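Long-range contacts in nucleoside-diphosphate-sugar epimerase (Pseudomonas aeruginosa, PDB 2X4G), which probably works as an NAD-dependent enzyme of the epimerase/dehydratase family, acting on nucleotide sugars or related substrates, its exact reaction being unsettled: residues A[118-127]-A[174-182]; A[218-229]-A[315-326]. All coordinates share one frame; numbering follows the deposited sequence.

Contact 1 (A[118-127]-A[174-182]); sequences VPRILYVGSA and LPVVIGIPG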
loop_
_atom_site.group_PDB
_atom_site.type_symbol
_atom_site.label_atom_id
_atom_site.label_comp_id
_atom_site.label_asym_id
_atom_site.label_seq_id
_atom_site.Cartn_x
_atom_site.Cartn_y
_atom_site.Cartn_z
ATOM N N VAL A 118 16.210 -28.935 -24.735
ATOM C CA VAL A 118 14.764 -29.234 -24.701
ATOM C C VAL A 118 14.144 -28.785 -26.021
ATOM O O VAL A 118 14.366 -27.648 -26.435
ATOM C CB VAL A 118 14.014 -28.491 -23.582
ATOM C CG1 VAL A 118 12.554 -28.909 -23.587
ATOM C CG2 VAL A 118 14.638 -28.745 -22.215
ATOM N N PRO A 119 13.358 -29.667 -26.675
ATOM C CA PRO A 119 12.861 -29.349 -28.013
ATOM C C PRO A 119 11.648 -28.443 -28.045
ATOM O O PRO A 119 11.367 -27.872 -29.085
ATOM C CB PRO A 119 12.485 -30.720 -28.602
ATOM C CG PRO A 119 12.467 -31.686 -27.466
ATOM C CD PRO A 119 12.837 -30.963 -26.198
ATOM N N ARG A 120 10.966 -28.292 -26.916
ATOM C CA ARG A 120 9.601 -27.780 -26.878
ATOM C C ARG A 120 9.363 -27.112 -25.512
ATOM O O ARG A 120 9.415 -27.781 -24.485
ATOM C CB ARG A 120 8.710 -29.003 -27.067
ATOM C CG ARG A 120 7.401 -28.813 -27.756
ATOM C CD ARG A 120 7.464 -28.425 -29.234
ATOM N NE ARG A 120 6.192 -27.778 -29.539
ATOM C CZ ARG A 120 5.930 -27.025 -30.594
ATOM N NH1 ARG A 120 6.845 -26.827 -31.537
ATOM N NH2 ARG A 120 4.716 -26.489 -30.706
ATOM N N ILE A 121 9.167 -25.794 -25.487
ATOM C CA ILE A 121 9.037 -25.038 -24.228
ATOM C C ILE A 121 7.795 -24.147 -24.273
ATOM O O ILE A 121 7.628 -23.357 -25.195
ATOM C CB ILE A 121 10.278 -24.108 -23.975
ATOM C CG1 ILE A 121 11.587 -24.899 -23.894
ATOM C CG2 ILE A 121 10.133 -23.321 -22.696
ATOM C CD1 ILE A 121 12.772 -24.196 -24.580
ATOM N N LEU A 122 6.917 -24.269 -23.286
ATOM C CA LEU A 122 5.748 -23.386 -23.183
ATOM C C LEU A 122 5.890 -22.569 -21.919
ATOM O O LEU A 122 6.089 -23.124 -20.829
ATOM C CB LEU A 122 4.423 -24.162 -23.146
ATOM C CG LEU A 122 3.159 -23.309 -22.966
ATOM C CD1 LEU A 122 2.734 -22.670 -24.271
ATOM C CD2 LEU A 122 2.038 -24.138 -22.430
ATOM N N TYR A 123 5.779 -21.256 -22.081
ATOM C CA TYR A 123 5.894 -20.327 -20.988
ATOM C C TYR A 123 4.499 -19.804 -20.715
ATOM O O TYR A 123 3.774 -19.443 -21.640
ATOM C CB TYR A 123 6.842 -19.181 -21.353
ATOM C CG TYR A 123 6.680 -18.034 -20.419
ATOM C CD1 TYR A 123 5.858 -16.973 -20.742
ATOM C CD2 TYR A 123 7.278 -18.046 -19.171
ATOM C CE1 TYR A 123 5.660 -15.924 -19.863
ATOM C CE2 TYR A 123 7.083 -17.009 -18.279
ATOM C CZ TYR A 123 6.272 -15.951 -18.638
ATOM O OH TYR A 123 6.060 -14.915 -17.772
ATOM N N VAL A 124 4.104 -19.774 -19.449
ATOM C CA VAL A 124 2.750 -19.345 -19.106
ATOM C C VAL A 124 2.741 -17.849 -18.875
ATOM O O VAL A 124 3.285 -17.363 -17.879
ATOM C CB VAL A 124 2.205 -20.069 -17.874
ATOM C CG1 VAL A 124 0.761 -19.685 -17.661
ATOM C CG2 VAL A 124 2.311 -21.560 -18.078
ATOM N N GLY A 125 2.120 -17.132 -19.808
ATOM C CA GLY A 125 2.013 -15.679 -19.723
ATOM C C GLY A 125 0.703 -15.116 -19.168
ATOM O O GLY A 125 -0.124 -15.837 -18.600
ATOM N N SER A 126 0.525 -13.813 -19.357
ATOM C CA SER A 126 -0.620 -13.093 -18.857
ATOM C C SER A 126 -1.176 -12.169 -19.907
ATOM O O SER A 126 -0.448 -11.661 -20.759
ATOM C CB SER A 126 -0.218 -12.243 -17.684
ATOM O OG SER A 126 -1.190 -11.249 -17.467
ATOM N N ALA A 127 -2.475 -11.922 -19.808
ATOM C CA ALA A 127 -3.188 -11.111 -20.773
ATOM C C ALA A 127 -2.915 -9.642 -20.516
ATOM O O ALA A 127 -3.292 -8.787 -21.327
ATOM C CB ALA A 127 -4.677 -11.392 -20.690
ATOM N N LEU A 174 15.170 -20.367 -29.735
ATOM C CA LEU A 174 14.744 -21.262 -28.665
ATOM C C LEU A 174 13.299 -21.685 -28.986
ATOM O O LEU A 174 12.549 -20.888 -29.520
ATOM C CB LEU A 174 14.874 -20.562 -27.299
ATOM C CG LEU A 174 15.224 -21.461 -26.105
ATOM C CD1 LEU A 174 16.518 -22.263 -26.349
ATOM C CD2 LEU A 174 15.324 -20.656 -24.814
ATOM N N PRO A 175 12.910 -22.937 -28.692
ATOM C CA PRO A 175 11.570 -23.366 -29.089
ATOM C C PRO A 175 10.473 -22.990 -28.092
ATOM O O PRO A 175 9.854 -23.862 -27.493
ATOM C CB PRO A 175 11.711 -24.889 -29.215
ATOM C CG PRO A 175 12.810 -25.255 -28.309
ATOM C CD PRO A 175 13.712 -24.053 -28.158
ATOM N N VAL A 176 10.215 -21.692 -27.942
ATOM C CA VAL A 176 9.304 -21.207 -26.902
ATOM C C VAL A 176 7.957 -20.915 -27.498
ATOM O O VAL A 176 7.870 -20.198 -28.484
ATOM C CB VAL A 176 9.800 -19.914 -26.227
ATOM C CG1 VAL A 176 8.659 -19.244 -25.481
ATOM C CG2 VAL A 176 10.942 -20.204 -25.297
ATOM N N VAL A 177 6.916 -21.478 -26.887
ATOM C CA VAL A 177 5.542 -21.147 -27.208
ATOM C C VAL A 177 4.975 -20.418 -25.987
ATOM O O VAL A 177 5.356 -20.719 -24.855
ATOM C CB VAL A 177 4.721 -22.419 -27.519
ATOM C CG1 VAL A 177 3.241 -22.073 -27.769
ATOM C CG2 VAL A 177 5.328 -23.192 -28.728
ATOM N N ILE A 178 4.074 -19.459 -26.201
ATOM C CA ILE A 178 3.465 -18.740 -25.082
ATOM C C ILE A 178 1.963 -19.018 -24.960
ATOM O O ILE A 178 1.195 -18.762 -25.890
ATOM C CB ILE A 178 3.685 -17.246 -25.214
ATOM C CG1 ILE A 178 5.170 -16.957 -25.364
ATOM C CG2 ILE A 178 3.141 -16.519 -23.999
ATOM C CD1 ILE A 178 5.434 -15.531 -25.753
ATOM N N GLY A 179 1.568 -19.540 -23.794
ATOM C CA GLY A 179 0.174 -19.839 -23.468
ATOM C C GLY A 179 -0.316 -18.886 -22.402
ATOM O O GLY A 179 0.312 -18.738 -21.366
ATOM N N ILE A 180 -1.436 -18.226 -22.679
ATOM C CA ILE A 180 -1.935 -17.107 -21.899
ATOM C C ILE A 180 -3.350 -17.433 -21.499
ATOM O O ILE A 180 -4.268 -17.184 -22.265
ATOM C CB ILE A 180 -1.985 -15.803 -22.735
ATOM C CG1 ILE A 180 -0.620 -15.464 -23.334
ATOM C CG2 ILE A 180 -2.481 -14.625 -21.885
ATOM C CD1 ILE A 180 -0.658 -14.209 -24.218
ATOM N N PRO A 181 -3.547 -18.005 -20.303
ATOM C CA PRO A 181 -4.911 -18.272 -19.880
ATOM C C PRO A 181 -5.588 -17.028 -19.324
ATOM O O PRO A 181 -4.911 -16.100 -18.906
ATOM C CB PRO A 181 -4.715 -19.297 -18.777
ATOM C CG PRO A 181 -3.439 -18.939 -18.175
ATOM C CD PRO A 181 -2.575 -18.476 -19.307
ATOM N N GLY A 182 -6.914 -17.015 -19.326
ATOM C CA GLY A 182 -7.669 -16.019 -18.587
ATOM C C GLY A 182 -7.544 -16.276 -17.094
ATOM O O GLY A 182 -6.748 -17.117 -16.663
HETATM O O HOH W 1 -4.296 -13.597 -17.898
#
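Leu122 and Val177 meet where the strands 121-124 and 176-181 lie closest, and CD1 is the leucine branch that reaches across. With CG anti to the backbone N (chi1 177°), this methyl leans over the neighbouring strand, 3.6 Å from Val177 CG1 and 3.4 Å from Gly179 N. Gly179 has no side chain, and the leucine methyl lies over its backbone. Helix 219-232 covers this face of the sheet through Leu226, Ala229 and Leu230. On the other face, where helices 98-116 and 154-171 pack, Ile121 CG2 meets Val176 CG2, and Ile178 CG2 comes to the edge of the Tyr123 ring.

Five backbone hydrogen bonds join the strands in parallel register, from Ile121 N to Pro175 O at one end to Gly125 N to Gly179 O at the other; the straightest runs from Val177 N to Ile121 O, with 169° at the hydrogen. These are neighbouring parallel strands in the central sheet of a Rossmann-type domain, as expected of the epimerase family, and helix 154-171 lies in the right-handed crossover between them. CA-H...O contacts, such as Leu122 CA to Val177 O, accompany the bonds.

Toward the ends the fit changes. At the N-terminal end, the Pro175 ring sits against the carbonyl of exposed Pro119. Val177 CG2 lies 3.9 Å from Arg120 NH2, over one face of a guanidinium that Leu230 O and Gly233 O hold. Beyond Gly125 the chains separate: Ile180 CG2 still reaches Ala127 N at 3.4 Å, but a water bridges the two backbones, accepting from Ala127 N and donating to Pro181 O.

Contact 2 (A[218-229]-A[315-326]); sequences DAAEAGRGLLMA and LGFFSTTALDDT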
loop_
_atom_site.group_PDB
_atom_site.type_symbol
_atom_site.label_atom_id
_atom_site.label_comp_id
_atom_site.label_asym_id
_atom_site.label_seq_id
_atom_site.Cartn_x
_atom_site.Cartn_y
_atom_site.Cartn_z
ATOM N N ASP A 218 -11.849 -22.408 -16.591
ATOM C CA ASP A 218 -11.891 -23.536 -15.691
ATOM C C ASP A 218 -10.453 -24.100 -15.569
ATOM O O ASP A 218 -9.724 -24.195 -16.551
ATOM C CB ASP A 218 -12.915 -24.535 -16.249
ATOM C CG ASP A 218 -12.976 -25.858 -15.489
ATOM O OD1 ASP A 218 -13.852 -25.977 -14.610
ATOM O OD2 ASP A 218 -12.196 -26.799 -15.803
ATOM N N ALA A 219 -10.040 -24.429 -14.357
ATOM C CA ALA A 219 -8.679 -24.835 -14.125
ATOM C C ALA A 219 -8.347 -26.110 -14.897
ATOM O O ALA A 219 -7.302 -26.187 -15.552
ATOM C CB ALA A 219 -8.431 -25.033 -12.647
ATOM N N ALA A 220 -9.225 -27.104 -14.805
ATOM C CA ALA A 220 -8.971 -28.404 -15.435
ATOM C C ALA A 220 -8.718 -28.204 -16.916
ATOM O O ALA A 220 -7.787 -28.769 -17.459
ATOM C CB ALA A 220 -10.146 -29.393 -15.205
ATOM N N GLU A 221 -9.524 -27.368 -17.553
ATOM C CA GLU A 221 -9.379 -27.109 -18.977
ATOM C C GLU A 221 -8.103 -26.349 -19.276
ATOM O O GLU A 221 -7.382 -26.723 -20.206
ATOM C CB GLU A 221 -10.577 -26.335 -19.563
ATOM C CG GLU A 221 -11.909 -26.845 -19.100
ATOM C CD GLU A 221 -12.924 -27.014 -20.200
ATOM O OE1 GLU A 221 -12.866 -28.053 -20.881
ATOM O OE2 GLU A 221 -13.807 -26.142 -20.342
ATOM N N ALA A 222 -7.830 -25.285 -18.519
ATOM C CA ALA A 222 -6.653 -24.441 -18.794
ATOM C C ALA A 222 -5.387 -25.307 -18.829
ATOM O O ALA A 222 -4.529 -25.128 -19.674
ATOM C CB ALA A 222 -6.539 -23.315 -17.787
ATOM N N GLY A 223 -5.312 -26.283 -17.936
ATOM C CA GLY A 223 -4.251 -27.292 -17.973
ATOM C C GLY A 223 -4.174 -28.086 -19.267
ATOM O O GLY A 223 -3.093 -28.382 -19.752
ATOM N N ARG A 224 -5.318 -28.451 -19.820
ATOM C CA ARG A 224 -5.328 -29.175 -21.068
ATOM C C ARG A 224 -4.921 -28.254 -22.217
ATOM O O ARG A 224 -4.174 -28.651 -23.119
ATOM C CB ARG A 224 -6.695 -29.811 -21.291
ATOM C CG ARG A 224 -6.996 -30.904 -20.223
ATOM C CD ARG A 224 -8.168 -31.814 -20.557
ATOM N NE ARG A 224 -9.416 -31.152 -20.215
ATOM C CZ ARG A 224 -10.104 -31.332 -19.085
ATOM N NH1 ARG A 224 -9.697 -32.178 -18.130
ATOM N NH2 ARG A 224 -11.230 -30.647 -18.908
ATOM N N GLY A 225 -5.379 -27.010 -22.158
ATOM C CA GLY A 225 -4.962 -26.011 -23.115
ATOM C C GLY A 225 -3.470 -25.792 -23.117
ATOM O O GLY A 225 -2.877 -25.601 -24.162
ATOM N N LEU A 226 -2.852 -25.809 -21.948
ATOM C CA LEU A 226 -1.406 -25.660 -21.870
ATOM C C LEU A 226 -0.719 -26.824 -22.577
ATOM O O LEU A 226 0.140 -26.602 -23.438
ATOM C CB LEU A 226 -0.923 -25.552 -20.413
ATOM C CG LEU A 226 -1.339 -24.320 -19.612
ATOM C CD1 LEU A 226 -0.759 -24.399 -18.222
ATOM C CD2 LEU A 226 -0.876 -23.083 -20.291
ATOM N N LEU A 227 -1.103 -28.053 -22.227
ATOM C CA LEU A 227 -0.540 -29.236 -22.893
ATOM C C LEU A 227 -0.693 -29.097 -24.407
ATOM O O LEU A 227 0.226 -29.426 -25.166
ATOM C CB LEU A 227 -1.221 -30.524 -22.419
ATOM C CG LEU A 227 -0.822 -31.843 -23.120
ATOM C CD1 LEU A 227 0.616 -32.134 -22.841
ATOM C CD2 LEU A 227 -1.689 -33.012 -22.661
ATOM N N MET A 228 -1.847 -28.601 -24.843
ATOM C CA MET A 228 -2.128 -28.508 -26.256
ATOM C C MET A 228 -1.274 -27.457 -26.950
ATOM O O MET A 228 -0.870 -27.645 -28.086
ATOM C CB MET A 228 -3.611 -28.209 -26.492
ATOM C CG MET A 228 -4.538 -29.400 -26.322
ATOM S SD MET A 228 -6.200 -28.983 -26.872
ATOM C CE MET A 228 -7.137 -29.555 -25.455
ATOM N N ALA A 229 -1.029 -26.333 -26.292
ATOM C CA ALA A 229 -0.134 -25.319 -26.846
ATOM C C ALA A 229 1.244 -25.912 -26.974
ATOM O O ALA A 229 1.895 -25.706 -27.981
ATOM C CB ALA A 229 -0.077 -24.086 -25.953
ATOM N N LEU A 315 -5.044 -25.081 -32.179
ATOM C CA LEU A 315 -4.776 -26.110 -31.154
ATOM C C LEU A 315 -5.864 -27.164 -31.037
ATOM O O LEU A 315 -5.621 -28.233 -30.501
ATOM C CB LEU A 315 -4.521 -25.479 -29.778
ATOM C CG LEU A 315 -3.516 -24.325 -29.796
ATOM C CD1 LEU A 315 -3.353 -23.700 -28.424
ATOM C CD2 LEU A 315 -2.183 -24.812 -30.353
ATOM N N GLY A 316 -7.046 -26.877 -31.563
ATOM C CA GLY A 316 -8.215 -27.688 -31.290
ATOM C C GLY A 316 -8.798 -27.379 -29.917
ATOM O O GLY A 316 -9.687 -28.087 -29.440
ATOM N N PHE A 317 -8.333 -26.308 -29.274
ATOM C CA PHE A 317 -8.763 -26.045 -27.910
ATOM C C PHE A 317 -9.936 -25.094 -27.769
ATOM O O PHE A 317 -9.978 -24.030 -28.369
ATOM C CB PHE A 317 -7.642 -25.494 -27.051
ATOM C CG PHE A 317 -8.114 -25.069 -25.703
ATOM C CD1 PHE A 317 -8.517 -23.764 -25.478
ATOM C CD2 PHE A 317 -8.236 -25.995 -24.680
ATOM C CE1 PHE A 317 -8.988 -23.380 -24.245
ATOM C CE2 PHE A 317 -8.711 -25.616 -23.443
ATOM C CZ PHE A 317 -9.099 -24.307 -23.229
ATOM N N PHE A 318 -10.864 -25.471 -26.903
ATOM C CA PHE A 318 -11.895 -24.553 -26.462
ATOM C C PHE A 318 -12.634 -25.157 -25.268
ATOM O O PHE A 318 -12.662 -26.366 -25.107
ATOM C CB PHE A 318 -12.866 -24.220 -27.620
ATOM C CG PHE A 318 -13.601 -25.407 -28.173
ATOM C CD1 PHE A 318 -14.790 -25.827 -27.605
ATOM C CD2 PHE A 318 -13.122 -26.086 -29.267
ATOM C CE1 PHE A 318 -15.470 -26.899 -28.103
ATOM C CE2 PHE A 318 -13.812 -27.171 -29.780
ATOM C CZ PHE A 318 -14.982 -27.575 -29.190
ATOM N N SER A 319 -13.262 -24.303 -24.472
ATOM C CA SER A 319 -13.948 -24.722 -23.260
ATOM C C SER A 319 -15.282 -25.345 -23.584
ATOM O O SER A 319 -15.956 -24.929 -24.528
ATOM C CB SER A 319 -14.175 -23.519 -22.343
ATOM O OG SER A 319 -14.754 -23.897 -21.099
ATOM N N THR A 320 -15.636 -26.364 -22.800
ATOM C CA THR A 320 -16.938 -27.016 -22.891
ATOM C C THR A 320 -17.676 -27.049 -21.545
ATOM O O THR A 320 -18.816 -27.476 -21.487
ATOM C CB THR A 320 -16.814 -28.460 -23.511
ATOM O OG1 THR A 320 -15.772 -29.203 -22.885
ATOM C CG2 THR A 320 -16.470 -28.380 -24.963
ATOM N N THR A 321 -17.042 -26.547 -20.485
ATOM C CA THR A 321 -17.555 -26.644 -19.109
ATOM C C THR A 321 -18.445 -25.448 -18.765
ATOM O O THR A 321 -18.078 -24.318 -19.001
ATOM C CB THR A 321 -16.374 -26.746 -18.079
ATOM O OG1 THR A 321 -15.473 -27.778 -18.494
ATOM C CG2 THR A 321 -16.848 -27.069 -16.682
ATOM N N ALA A 322 -19.629 -25.709 -18.219
ATOM C CA ALA A 322 -20.494 -24.641 -17.719
ATOM C C ALA A 322 -19.757 -23.926 -16.609
ATOM O O ALA A 322 -19.079 -24.575 -15.816
ATOM C CB ALA A 322 -21.792 -25.201 -17.194
ATOM N N LEU A 323 -19.887 -22.600 -16.570
ATOM C CA LEU A 323 -19.283 -21.770 -15.519
ATOM C C LEU A 323 -19.716 -22.133 -14.123
ATOM O O LEU A 323 -18.954 -21.975 -13.208
ATOM C CB LEU A 323 -19.644 -20.296 -15.715
ATOM C CG LEU A 323 -18.991 -19.310 -14.740
ATOM C CD1 LEU A 323 -17.460 -19.484 -14.727
ATOM C CD2 LEU A 323 -19.387 -17.899 -15.136
ATOM N N ASP A 324 -20.961 -22.570 -13.962
ATOM C CA ASP A 324 -21.487 -22.912 -12.645
ATOM C C ASP A 324 -20.787 -24.148 -12.127
ATOM O O ASP A 324 -20.529 -24.259 -10.919
ATOM C CB ASP A 324 -22.991 -23.207 -12.703
ATOM C CG ASP A 324 -23.851 -21.961 -12.644
ATOM O OD1 ASP A 324 -25.098 -22.142 -12.637
ATOM O OD2 ASP A 324 -23.309 -20.824 -12.595
ATOM N N ASP A 325 -20.517 -25.094 -13.027
ATOM C CA ASP A 325 -19.863 -26.341 -12.644
ATOM C C ASP A 325 -18.452 -26.037 -12.135
ATOM O O ASP A 325 -17.982 -26.669 -11.199
ATOM C CB ASP A 325 -19.823 -27.333 -13.815
ATOM C CG ASP A 325 -21.215 -27.718 -14.302
ATOM O OD1 ASP A 325 -21.851 -28.598 -13.703
ATOM O OD2 ASP A 325 -21.694 -27.131 -15.294
ATOM N N THR A 326 -17.799 -25.048 -12.740
ATOM C CA THR A 326 -16.459 -24.641 -12.328
ATOM C C THR A 326 -16.525 -23.963 -10.984
ATOM O O THR A 326 -15.822 -24.349 -10.063
ATOM C CB THR A 326 -15.862 -23.659 -13.304
ATOM O OG1 THR A 326 -15.720 -24.299 -14.567
ATOM C CG2 THR A 326 -14.538 -23.172 -12.824
HETATM O O HOH W 2 -13.894 -22.386 -18.790
HETATM O O HOH W 3 -13.469 -29.132 -16.226
#
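The Phe317 ring meets Met228 at its edge: the methyl CE lies in the ring plane, 3.8 Å from CD2, and the sulfur is 5.5 Å from the ring centroid and 84° off its normal, a Met-aromatic contact made edge-on. Gly225 CA approaches the same ring obliquely, 3.6 Å from Phe317 CD2, and Glu221 O does likewise near CE2. Because Gly225 carries no side chain, the ring can come down onto the helix backbone. A second flat group, the Arg224 guanidinium, has Ala220 O over the centre of one face and Glu221 OE1 in plane at its edge, in a long salt bridge.

The Glu221 carboxylate reaches across to the turn at 319-321, its chain bent at chi2 (-134°). OE2 takes Ser319 OG at 2.6 Å nearly head-on, Thr320 N through the syn lone pair, and Thr321 N from 37° above the carboxylate plane. Asp218 stands at the N-cap of helix 219-232. Its OD2 accepts from Glu221 N through the anti lone pair, while OD1 is met on its anti side by Thr326 OG1 at 2.5 Å and also forms a salt bridge with Arg329. One water links Asp218 N to Ser319 OG. At the far end Leu315 CD1 rests 3.9 Å from Ala229 CA, where the end of 309-315 packs on helix 219-232.

Three donors on one oxygen and a cap residue divided between two helices imply that both acids are probably anionic, Asp218 balanced by Arg329 and Glu221 stabilised mainly by N-H and hydroxyl donors, with Arg224 at long range.

Overall arrangement
The two contacts show how chemistry follows place in a Rossmann-type fold. Contact 1 lies within the central sheet and is held by main-chain bonds, with largely apolar side chains on both faces; contact 2 lies one layer out, where a covering helix meets the C-terminal region, and side-chain carboxylates and hydroxyls take over. Neither is wholly buried, and the centres of contact 1 and contact 2 are about 16 Å apart. Helix 219-232 is their common element: Leu122 CD1 of contact 1 lies 3.6 Å from Ala229 CB of contact 2. One side of that helix therefore faces the sheet with apolar residues, while another receives 315-326 through polar and aromatic groups.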